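Local coordinates for protein CRISPR-associated endoribonuclease Cas6 1 (Methanocaldococcus jannaschii DSM 2661, PDB 5YI6) that probably cuts CRISPR repeat transcripts as an endoribonuclease, helping to mature the guide RNAs of an adaptive defence against viruses and other mobile elements, at residues R6-L11 against K115-P120; T56-Q61 against Y80-S85; N161-L166 against N181-V186. One frame throughout, in Å; residues are numbered along the deposited sequence.

Interaction 1 of 3, residues R6-L11 against K115-P120. With PO4 (phosphate ion), chain G.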
loop_
_atom_site.group_PDB
_atom_site.type_symbol
_atom_site.label_atom_id
_atom_site.label_comp_id
_atom_site.label_asym_id
_atom_site.label_seq_id
_atom_site.Cartn_x
_atom_site.Cartn_y
_atom_site.Cartn_z
ATOM N N ARG A 6 -1.537 11.945 -0.662
ATOM C CA ARG A 6 -2.261 10.808 -0.107
ATOM C C ARG A 6 -3.752 11.127 -0.107
ATOM O O ARG A 6 -4.154 12.234 0.273
ATOM C CB ARG A 6 -1.804 10.488 1.326
ATOM C CG ARG A 6 -2.668 9.378 1.987
ATOM C CD ARG A 6 -2.152 8.994 3.388
ATOM N NE ARG A 6 -0.797 8.416 3.286
ATOM C CZ ARG A 6 -0.335 7.456 4.087
ATOM N NH1 ARG A 6 -1.100 6.974 5.069
ATOM N NH2 ARG A 6 0.897 6.961 3.908
ATOM N N ILE A 7 -4.578 10.158 -0.527
ATOM C CA ILE A 7 -6.021 10.331 -0.478
ATOM C C ILE A 7 -6.651 9.132 0.220
ATOM O O ILE A 7 -6.117 8.016 0.248
ATOM C CB ILE A 7 -6.681 10.550 -1.862
ATOM C CG1 ILE A 7 -6.452 9.368 -2.777
ATOM C CG2 ILE A 7 -6.141 11.859 -2.567
ATOM C CD1 ILE A 7 -7.554 8.348 -2.791
ATOM N N GLU A 8 -7.769 9.406 0.835
ATOM C CA GLU A 8 -8.671 8.407 1.388
ATOM C C GLU A 8 -9.897 8.308 0.483
ATOM O O GLU A 8 -10.718 9.232 0.440
ATOM C CB GLU A 8 -9.050 8.841 2.798
ATOM C CG GLU A 8 -10.164 7.940 3.405
ATOM C CD GLU A 8 -10.719 8.550 4.665
ATOM O OE1 GLU A 8 -11.783 9.213 4.609
ATOM O OE2 GLU A 8 -10.077 8.368 5.711
ATOM N N LEU A 9 -10.059 7.184 -0.209
ATOM C CA LEU A 9 -11.251 6.964 -1.005
ATOM C C LEU A 9 -12.332 6.450 -0.087
ATOM O O LEU A 9 -12.146 5.404 0.552
ATOM C CB LEU A 9 -11.083 5.929 -2.112
ATOM C CG LEU A 9 -10.500 6.151 -3.468
ATOM C CD1 LEU A 9 -10.804 4.862 -4.285
ATOM C CD2 LEU A 9 -11.170 7.393 -4.053
ATOM N N GLU A 10 -13.460 7.164 -0.056
ATOM C CA GLU A 10 -14.599 6.768 0.760
ATOM C C GLU A 10 -15.505 5.895 -0.089
ATOM O O GLU A 10 -16.058 6.366 -1.089
ATOM C CB GLU A 10 -15.336 8.029 1.246
ATOM C CG GLU A 10 -14.367 8.991 1.947
ATOM C CD GLU A 10 -15.045 10.237 2.540
ATOM O OE1 GLU A 10 -16.263 10.414 2.367
ATOM O OE2 GLU A 10 -14.335 11.036 3.164
ATOM N N LEU A 11 -15.648 4.631 0.296
ATOM C CA LEU A 11 -16.385 3.647 -0.469
ATOM C C LEU A 11 -17.666 3.279 0.268
ATOM O O LEU A 11 -17.706 3.301 1.501
ATOM C CB LEU A 11 -15.547 2.374 -0.689
ATOM C CG LEU A 11 -14.167 2.591 -1.330
ATOM C CD1 LEU A 11 -13.362 1.272 -1.357
ATOM C CD2 LEU A 11 -14.357 3.097 -2.740
ATOM N N LYS A 115 -16.279 9.856 -2.568
ATOM C CA LYS A 115 -15.463 11.066 -2.424
ATOM C C LYS A 115 -14.014 10.641 -2.230
ATOM O O LYS A 115 -13.735 9.504 -1.833
ATOM C CB LYS A 115 -15.868 11.903 -1.202
ATOM C CG LYS A 115 -17.324 12.210 -1.036
ATOM C CD LYS A 115 -17.545 13.073 0.182
ATOM C CE LYS A 115 -19.055 13.352 0.367
ATOM N NZ LYS A 115 -19.289 14.188 1.541
ATOM N N ALA A 116 -13.093 11.582 -2.428
ATOM C CA ALA A 116 -11.693 11.322 -2.118
ATOM C C ALA A 116 -11.213 12.422 -1.187
ATOM O O ALA A 116 -11.061 13.579 -1.608
ATOM C CB ALA A 116 -10.834 11.287 -3.402
ATOM N N LYS A 117 -10.874 12.044 0.045
ATOM C CA LYS A 117 -10.461 12.999 1.060
ATOM C C LYS A 117 -8.952 13.206 0.963
ATOM O O LYS A 117 -8.185 12.238 0.890
ATOM C CB LYS A 117 -10.864 12.483 2.446
ATOM C CG LYS A 117 -10.371 13.359 3.602
ATOM C CD LYS A 117 -10.682 12.697 4.935
ATOM C CE LYS A 117 -10.122 13.492 6.109
ATOM N NZ LYS A 117 -10.441 12.783 7.417
ATOM N N ILE A 118 -8.529 14.461 0.935
ATOM C CA ILE A 118 -7.102 14.773 0.833
ATOM C C ILE A 118 -6.455 14.677 2.208
ATOM O O ILE A 118 -6.954 15.257 3.175
ATOM C CB ILE A 118 -6.906 16.178 0.247
ATOM C CG1 ILE A 118 -7.489 16.248 -1.170
ATOM C CG2 ILE A 118 -5.390 16.596 0.303
ATOM C CD1 ILE A 118 -7.687 17.704 -1.643
ATOM N N LEU A 119 -5.333 13.953 2.306
ATOM C CA LEU A 119 -4.640 13.760 3.581
ATOM C C LEU A 119 -3.265 14.402 3.475
ATOM O O LEU A 119 -2.319 13.780 2.944
ATOM C CB LEU A 119 -4.522 12.273 3.930
ATOM C CG LEU A 119 -5.897 11.598 4.071
ATOM C CD1 LEU A 119 -5.782 10.088 4.275
ATOM C CD2 LEU A 119 -6.638 12.204 5.244
ATOM N N PRO A 120 -3.089 15.597 4.024
ATOM C CA PRO A 120 -1.769 16.227 4.006
ATOM C C PRO A 120 -0.768 15.396 4.787
ATOM O O PRO A 120 -1.093 14.771 5.804
ATOM C CB PRO A 120 -2.010 17.581 4.691
ATOM C CG PRO A 120 -3.471 17.872 4.455
ATOM C CD PRO A 120 -4.143 16.513 4.521
HETATM P P PO4 G . -13.824 10.939 7.115
HETATM O O1 PO4 G . -12.572 10.122 6.896
HETATM O O2 PO4 G . -14.863 10.728 6.077
HETATM O O3 PO4 G . -13.454 12.387 7.199
HETATM O O4 PO4 G . -14.436 10.464 8.425
HETATM O O HOH W 1 -1.200 14.405 0.749
HETATM O O HOH W 2 -9.155 10.296 7.665
#

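Interaction 2 of 3, residues T56-Q61 against Y80-S85. With PO4 (phosphate ion), chain H.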
loop_
_atom_site.group_PDB
_atom_site.type_symbol
_atom_site.label_atom_id
_atom_site.label_comp_id
_atom_site.label_asym_id
_atom_site.label_seq_id
_atom_site.Cartn_x
_atom_site.Cartn_y
_atom_site.Cartn_z
ATOM N N THR A 56 1.492 3.361 -3.519
ATOM C CA THR A 56 1.043 2.231 -2.702
ATOM C C THR A 56 -0.428 2.424 -2.340
ATOM O O THR A 56 -1.005 3.478 -2.579
ATOM C CB THR A 56 1.901 2.056 -1.428
ATOM O OG1 THR A 56 1.496 0.853 -0.738
ATOM C CG2 THR A 56 1.781 3.312 -0.465
ATOM N N PHE A 57 -1.052 1.372 -1.780
ATOM C CA PHE A 57 -2.380 1.535 -1.249
ATOM C C PHE A 57 -2.559 0.544 -0.106
ATOM O O PHE A 57 -1.790 -0.424 0.049
ATOM C CB PHE A 57 -3.478 1.395 -2.330
ATOM C CG PHE A 57 -3.363 0.149 -3.195
ATOM C CD1 PHE A 57 -4.081 -1.016 -2.870
ATOM C CD2 PHE A 57 -2.594 0.176 -4.375
ATOM C CE1 PHE A 57 -3.992 -2.159 -3.694
ATOM C CE2 PHE A 57 -2.479 -0.964 -5.192
ATOM C CZ PHE A 57 -3.199 -2.128 -4.860
ATOM N N SER A 58 -3.572 0.812 0.699
ATOM C CA SER A 58 -3.800 0.059 1.930
ATOM C C SER A 58 -4.713 -1.141 1.651
ATOM O O SER A 58 -5.235 -1.321 0.553
ATOM C CB SER A 58 -4.456 0.981 2.980
ATOM O OG SER A 58 -5.804 1.262 2.606
ATOM N N LEU A 59 -4.903 -1.975 2.685
ATOM C CA LEU A 59 -6.057 -2.856 2.719
ATOM C C LEU A 59 -7.325 -2.007 2.855
ATOM O O LEU A 59 -7.269 -0.852 3.285
ATOM C CB LEU A 59 -5.975 -3.805 3.906
ATOM C CG LEU A 59 -4.662 -4.566 4.113
ATOM C CD1 LEU A 59 -4.726 -5.381 5.417
ATOM C CD2 LEU A 59 -4.472 -5.429 2.952
ATOM N N LEU A 60 -8.476 -2.624 2.572
ATOM C CA LEU A 60 -9.754 -1.958 2.853
ATOM C C LEU A 60 -9.918 -1.828 4.356
ATOM O O LEU A 60 -9.748 -2.801 5.094
ATOM C CB LEU A 60 -10.922 -2.750 2.244
ATOM C CG LEU A 60 -10.965 -2.751 0.702
ATOM C CD1 LEU A 60 -11.970 -3.792 0.139
ATOM C CD2 LEU A 60 -11.291 -1.332 0.127
ATOM N N GLN A 61 -10.209 -0.624 4.820
ATOM C CA GLN A 61 -10.354 -0.369 6.244
ATOM C C GLN A 61 -11.827 -0.213 6.581
ATOM O O GLN A 61 -12.550 0.504 5.889
ATOM C CB GLN A 61 -9.621 0.918 6.657
ATOM C CG GLN A 61 -8.113 0.944 6.220
ATOM C CD GLN A 61 -7.226 0.001 7.017
ATOM O OE1 GLN A 61 -7.256 0.020 8.249
ATOM N NE2 GLN A 61 -6.401 -0.821 6.318
ATOM N N TYR A 80 -12.881 2.247 3.608
ATOM C CA TYR A 80 -11.961 3.331 3.265
ATOM C C TYR A 80 -10.724 2.717 2.636
ATOM O O TYR A 80 -10.172 1.768 3.184
ATOM C CB TYR A 80 -11.581 4.130 4.513
ATOM C CG TYR A 80 -12.842 4.744 5.098
ATOM C CD1 TYR A 80 -13.257 6.012 4.694
ATOM C CD2 TYR A 80 -13.633 4.034 5.994
ATOM C CE1 TYR A 80 -14.405 6.586 5.212
ATOM C CE2 TYR A 80 -14.815 4.580 6.474
ATOM C CZ TYR A 80 -15.176 5.851 6.090
ATOM O OH TYR A 80 -16.319 6.428 6.582
ATOM N N LEU A 81 -10.270 3.287 1.522
ATOM C CA LEU A 81 -9.078 2.786 0.843
ATOM C C LEU A 81 -8.101 3.952 0.746
ATOM O O LEU A 81 -8.431 4.980 0.168
ATOM C CB LEU A 81 -9.447 2.225 -0.542
ATOM C CG LEU A 81 -8.293 1.849 -1.481
ATOM C CD1 LEU A 81 -7.520 0.686 -0.828
ATOM C CD2 LEU A 81 -8.816 1.483 -2.861
ATOM N N TYR A 82 -6.908 3.798 1.302
ATOM C CA TYR A 82 -5.900 4.863 1.263
ATOM C C TYR A 82 -4.966 4.581 0.096
ATOM O O TYR A 82 -4.557 3.434 -0.095
ATOM C CB TYR A 82 -5.088 4.911 2.565
ATOM C CG TYR A 82 -6.009 5.202 3.713
ATOM C CD1 TYR A 82 -6.240 6.507 4.109
ATOM C CD2 TYR A 82 -6.771 4.177 4.303
ATOM C CE1 TYR A 82 -7.163 6.804 5.134
ATOM C CE2 TYR A 82 -7.694 4.462 5.324
ATOM C CZ TYR A 82 -7.883 5.783 5.726
ATOM O OH TYR A 82 -8.807 6.083 6.723
ATOM N N ILE A 83 -4.627 5.635 -0.677
ATOM C CA ILE A 83 -3.756 5.511 -1.844
ATOM C C ILE A 83 -2.801 6.693 -1.804
ATOM O O ILE A 83 -3.219 7.816 -1.509
ATOM C CB ILE A 83 -4.525 5.547 -3.186
ATOM C CG1 ILE A 83 -5.771 4.644 -3.159
ATOM C CG2 ILE A 83 -3.572 5.161 -4.343
ATOM C CD1 ILE A 83 -6.637 4.645 -4.494
ATOM N N SER A 84 -1.523 6.446 -2.078
ATOM C CA SER A 84 -0.572 7.559 -1.980
ATOM C C SER A 84 0.569 7.372 -2.971
ATOM O O SER A 84 0.909 6.249 -3.365
ATOM C CB SER A 84 0.010 7.711 -0.573
ATOM O OG SER A 84 0.760 6.553 -0.206
ATOM N N SER A 85 1.202 8.498 -3.312
ATOM C CA SER A 85 2.364 8.445 -4.194
ATOM C C SER A 85 3.219 9.685 -3.953
ATOM O O SER A 85 2.674 10.762 -3.664
ATOM C CB SER A 85 1.932 8.388 -5.669
ATOM O OG SER A 85 3.075 8.405 -6.533
HETATM P P PO4 H . -18.097 9.731 6.249
HETATM O O1 PO4 H . -16.745 9.039 6.099
HETATM O O2 PO4 H . -18.013 11.222 6.015
HETATM O O3 PO4 H . -18.581 9.488 7.671
HETATM O O4 PO4 H . -19.066 9.132 5.247
#

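Interaction 3 of 3, residues N161-L166 against N181-V186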
loop_
_atom_site.group_PDB
_atom_site.type_symbol
_atom_site.label_atom_id
_atom_site.label_comp_id
_atom_site.label_asym_id
_atom_site.label_seq_id
_atom_site.Cartn_x
_atom_site.Cartn_y
_atom_site.Cartn_z
ATOM N N ASN A 161 18.113 -4.297 4.636
ATOM C CA ASN A 161 17.439 -4.474 3.355
ATOM C C ASN A 161 16.238 -3.540 3.218
ATOM O O ASN A 161 15.988 -3.013 2.130
ATOM C CB ASN A 161 17.035 -5.925 3.153
ATOM C CG ASN A 161 18.203 -6.755 2.637
ATOM O OD1 ASN A 161 19.346 -6.513 3.024
ATOM N ND2 ASN A 161 17.932 -7.709 1.769
ATOM N N LEU A 162 15.509 -3.303 4.315
ATOM C CA LEU A 162 14.407 -2.326 4.280
ATOM C C LEU A 162 14.942 -0.915 3.996
ATOM O O LEU A 162 14.385 -0.170 3.165
ATOM C CB LEU A 162 13.631 -2.362 5.608
ATOM C CG LEU A 162 12.305 -1.554 5.559
ATOM C CD1 LEU A 162 11.316 -2.296 4.621
ATOM C CD2 LEU A 162 11.698 -1.376 6.941
ATOM N N LYS A 163 16.030 -0.528 4.683
ATOM C CA LYS A 163 16.617 0.793 4.435
ATOM C C LYS A 163 17.119 0.928 2.994
ATOM O O LYS A 163 16.880 1.939 2.331
ATOM C CB LYS A 163 17.759 1.050 5.419
ATOM C CG LYS A 163 17.263 1.258 6.879
ATOM C CD LYS A 163 18.424 1.380 7.848
ATOM C CE LYS A 163 19.423 2.408 7.371
ATOM N NZ LYS A 163 20.447 2.619 8.418
ATOM N N ASN A 164 17.851 -0.069 2.514
ATOM C CA ASN A 164 18.447 0.034 1.190
ATOM C C ASN A 164 17.391 -0.015 0.107
ATOM O O ASN A 164 17.531 0.654 -0.922
ATOM C CB ASN A 164 19.482 -1.059 0.988
ATOM C CG ASN A 164 20.728 -0.801 1.806
ATOM O OD1 ASN A 164 21.077 0.363 2.032
ATOM N ND2 ASN A 164 21.414 -1.861 2.232
ATOM N N ASN A 165 16.322 -0.772 0.323
ATOM C CA ASN A 165 15.223 -0.708 -0.618
ATOM C C ASN A 165 14.702 0.725 -0.725
ATOM O O ASN A 165 14.493 1.237 -1.835
ATOM C CB ASN A 165 14.094 -1.648 -0.178
ATOM C CG ASN A 165 12.812 -1.374 -0.943
ATOM O OD1 ASN A 165 12.024 -0.492 -0.571
ATOM N ND2 ASN A 165 12.624 -2.093 -2.030
ATOM N N LEU A 166 14.494 1.395 0.430
ATOM C CA LEU A 166 13.932 2.745 0.366
ATOM C C LEU A 166 14.884 3.706 -0.333
ATOM O O LEU A 166 14.458 4.532 -1.141
ATOM C CB LEU A 166 13.601 3.281 1.767
ATOM C CG LEU A 166 12.657 4.508 1.751
ATOM C CD1 LEU A 166 11.314 4.100 1.154
ATOM C CD2 LEU A 166 12.481 5.126 3.136
ATOM N N ASN A 181 19.513 9.381 5.368
ATOM C CA ASN A 181 19.489 8.152 6.120
ATOM C C ASN A 181 18.325 8.211 7.100
ATOM O O ASN A 181 17.791 9.281 7.399
ATOM C CB ASN A 181 20.824 7.921 6.838
ATOM C CG ASN A 181 20.870 6.587 7.536
ATOM O OD1 ASN A 181 20.696 5.547 6.908
ATOM N ND2 ASN A 181 21.156 6.598 8.839
ATOM N N PHE A 182 17.893 7.039 7.535
ATOM C CA PHE A 182 16.955 6.964 8.639
ATOM C C PHE A 182 17.245 5.687 9.404
ATOM O O PHE A 182 18.010 4.825 8.953
ATOM C CB PHE A 182 15.494 7.028 8.146
ATOM C CG PHE A 182 14.976 5.720 7.585
ATOM C CD1 PHE A 182 14.087 4.941 8.319
ATOM C CD2 PHE A 182 15.340 5.285 6.306
ATOM C CE1 PHE A 182 13.592 3.751 7.805
ATOM C CE2 PHE A 182 14.826 4.103 5.783
ATOM C CZ PHE A 182 13.968 3.327 6.535
ATOM N N GLU A 183 16.645 5.582 10.597
ATOM C CA GLU A 183 16.735 4.391 11.432
ATOM C C GLU A 183 15.350 4.115 12.003
ATOM O O GLU A 183 14.450 4.957 11.928
ATOM C CB GLU A 183 17.757 4.567 12.568
ATOM C CG GLU A 183 19.121 5.099 12.108
ATOM C CD GLU A 183 19.960 4.069 11.354
ATOM O OE1 GLU A 183 19.597 2.867 11.321
ATOM O OE2 GLU A 183 21.028 4.464 10.832
ATOM N N PHE A 184 15.187 2.922 12.564
ATOM C CA PHE A 184 13.895 2.584 13.116
ATOM C C PHE A 184 14.027 1.534 14.199
ATOM O O PHE A 184 15.037 0.837 14.315
ATOM C CB PHE A 184 12.911 2.131 12.017
ATOM C CG PHE A 184 13.272 0.855 11.314
ATOM C CD1 PHE A 184 12.687 -0.352 11.673
ATOM C CD2 PHE A 184 14.129 0.879 10.207
ATOM C CE1 PHE A 184 13.003 -1.537 10.962
ATOM C CE2 PHE A 184 14.431 -0.277 9.498
ATOM C CZ PHE A 184 13.869 -1.499 9.866
ATOM N N GLU A 185 12.960 1.411 14.978
ATOM C CA GLU A 185 12.879 0.386 16.003
ATOM C C GLU A 185 11.512 -0.261 15.883
ATOM O O GLU A 185 10.486 0.428 15.956
ATOM C CB GLU A 185 13.083 0.962 17.402
ATOM C CG GLU A 185 12.921 -0.100 18.473
ATOM C CD GLU A 185 12.974 0.466 19.888
ATOM O OE1 GLU A 185 13.250 1.682 20.043
ATOM O OE2 GLU A 185 12.735 -0.314 20.840
ATOM N N VAL A 186 11.509 -1.571 15.691
ATOM C CA VAL A 186 10.270 -2.331 15.573
ATOM C C VAL A 186 9.680 -2.491 16.965
ATOM O O VAL A 186 10.326 -3.035 17.867
ATOM C CB VAL A 186 10.522 -3.697 14.915
ATOM C CG1 VAL A 186 9.203 -4.514 14.810
ATOM C CG2 VAL A 186 11.149 -3.503 13.561
HETATM O O HOH W 3 22.900 3.436 7.606
#

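Interaction 1 of 3, residues R6-L11 against K115-P120
Glu8 and Lys117 form the hydrogen-bonded antiparallel pair at the middle of this strand pairing: Glu8 N donates to Lys117 O at 2.9 Å, and Lys117 N returns a bond to Glu8 O at 2.8 Å. Leu119 N to Arg6 O and Glu10 N to Lys115 O are single bonds flanking it. At the Arg6 end a water bridges the two backbones, accepting from Arg6 N and donating to Leu119 O.

Glu8, Glu10, Lys115 and Lys117 point to one face of the sheet. Glu8 and Lys117 both leave the backbone with CG anti to N (chi1 172° and 175°) and extend, yet their charged ends do not meet directly, Glu8 OE1 and Lys117 NZ being 4.7 Å apart. A water joins Glu8 OE2 to Lys117 NZ, and NZ also donates to phosphate oxygen O3 at 3.0 Å. Glu8 OE1 comes within 2.6 Å of phosphate O1, close enough that one of the two acid groups probably carries a proton. Arg63 binds both Glu8 OE2 and this phosphate, a likely guest from the crystallisation liquor.

Apolar contacts are few. Leu119 CD1 reaches Glu8 CB at 3.8 Å and also lies against Arg6 CD; on the face of Ile7, Leu9 and Ala116, Leu9 CD2 approaches Ala116 CB at 4.0 Å.

Strand 5-12 is the central strand of the five-stranded antiparallel sheet, with strand 78-85 along its other edge. Helix 88-101 covers the Ile7, Leu9 and Ala116 face, while Arg6 turns its guanidinium to Glu223 and the Tyr222 carbonyl.

Interaction 2 of 3, residues T56-Q61 against Y80-S85
Thr56 and Ser84 exchange two backbone hydrogen bonds, Thr56 N to Ser84 O and Ser84 N to Thr56 O, and Ser58 N follows by donating to Tyr82 O at 2.9 Å. Farther along, Gln61 and Tyr80 form a second such pair in a register shifted by one residue. Where the ladder is interrupted, a side chain takes over: Ser58 OG accepts from Tyr82 N at 3.1 Å, nearly straight at 167°. The Ser58 chi1 of 71° sets OG between the backbone N and carbonyl carbon, where it meets Tyr82 N. The same hydroxyl donates to Leu59 O, which Gln61 NE2 meets from the opposite face of the carbonyl plane, so two side chains grip that oxygen.

This irregular edge belongs to the antiparallel sheet of the N-terminal RAMP-type, ferredoxin-like domain, in which strand 56-57 is outermost and strand 78-85 lies between it and strand 5-12. Helix 23-35, carrying the probable catalytic Tyr32, packs on Phe57 through Leu27 and Ile31.

On the Phe57 and Ile83 face, Phe57 CB meets Ile83 CG1 at 4.1 Å. Leu81 CB lies 4.1 Å from Leu60 CD2, and Leu81 CD1 presses to 3.3 Å from the buried Ser58 O, which has no polar partner in the model. Ser58 OG and Gln61 CG both sit at the Tyr82 ring edge, CG being 3.7 Å from CE2; the Gln61 amide is turned 63° from the ring plane. Tyr80 OH donates to a phosphate oxygen, O1, at 2.7 Å, lying in the plane of its ring, and Lys78 binds the same ion.

Interaction 3 of 3, residues N161-L166 against N181-V186
Leu162 turns its CB toward strand 182-186 and brings CD2 to 3.6 Å from Phe184 CZ, approaching the ring obliquely. Lys163 does most of the joining. Its CG lies 3.9 Å from Phe182 CE2 and at the edge of the Phe184 ring, while the chain, bent at chi3 (51°), carries CE within 3.2 Å of Phe182 O. NZ then forms a salt bridge with Glu183, at 3.0 Å from OE1 and 3.1 Å from OE2, although both hydrogen bonds are weak. A third weak bond runs to Asn181 OD1, and a water links that oxygen to NZ as well. Asn181 ND2 steadies the carboxylate by donating to Glu183 OE2 at 2.9 Å, from above its plane; Tyr159 OH is hydrogen-bonded to the other oxygen, OE1, and Lys167 holds Asn181 OD1.

The contact lays helix 158-174 against strand 182-195, at one edge of the four-stranded antiparallel sheet in the C-terminal part of Cas6, their local axes 9.6 Å apart. One turn after Leu162, Leu166 places CD2 3.7 Å from Phe182 CE2, the two side chains crossing at about a right angle. Leu217 of helix 215-224 touches both Leu166 and Phe182.

In the fold
Interactions 1 and 2 are parts of one sheet, sharing the neighbouring strands 5-12 and 78-85, with centres about 9 Å apart. Leu9 N probably bonds to Leu81 O at 2.8 Å, and Glu8 OE2 lies 2.8 Å from Tyr82 OH. Each has its own phosphate, probably from the crystallisation liquor, and the Tyr80 side chain also lies about 4 Å from that of interaction 1. Interaction 2 is nearer the probable catalytic residues: the Phe57 side chain is about 7 Å from that of Tyr32, and Thr56 about 10 Å from Lys53. Interaction 3 packs a helix on the other sheet, its centre about 27 Å from that of interaction 1 and about 22 Å from that of interaction 2, away from those residues.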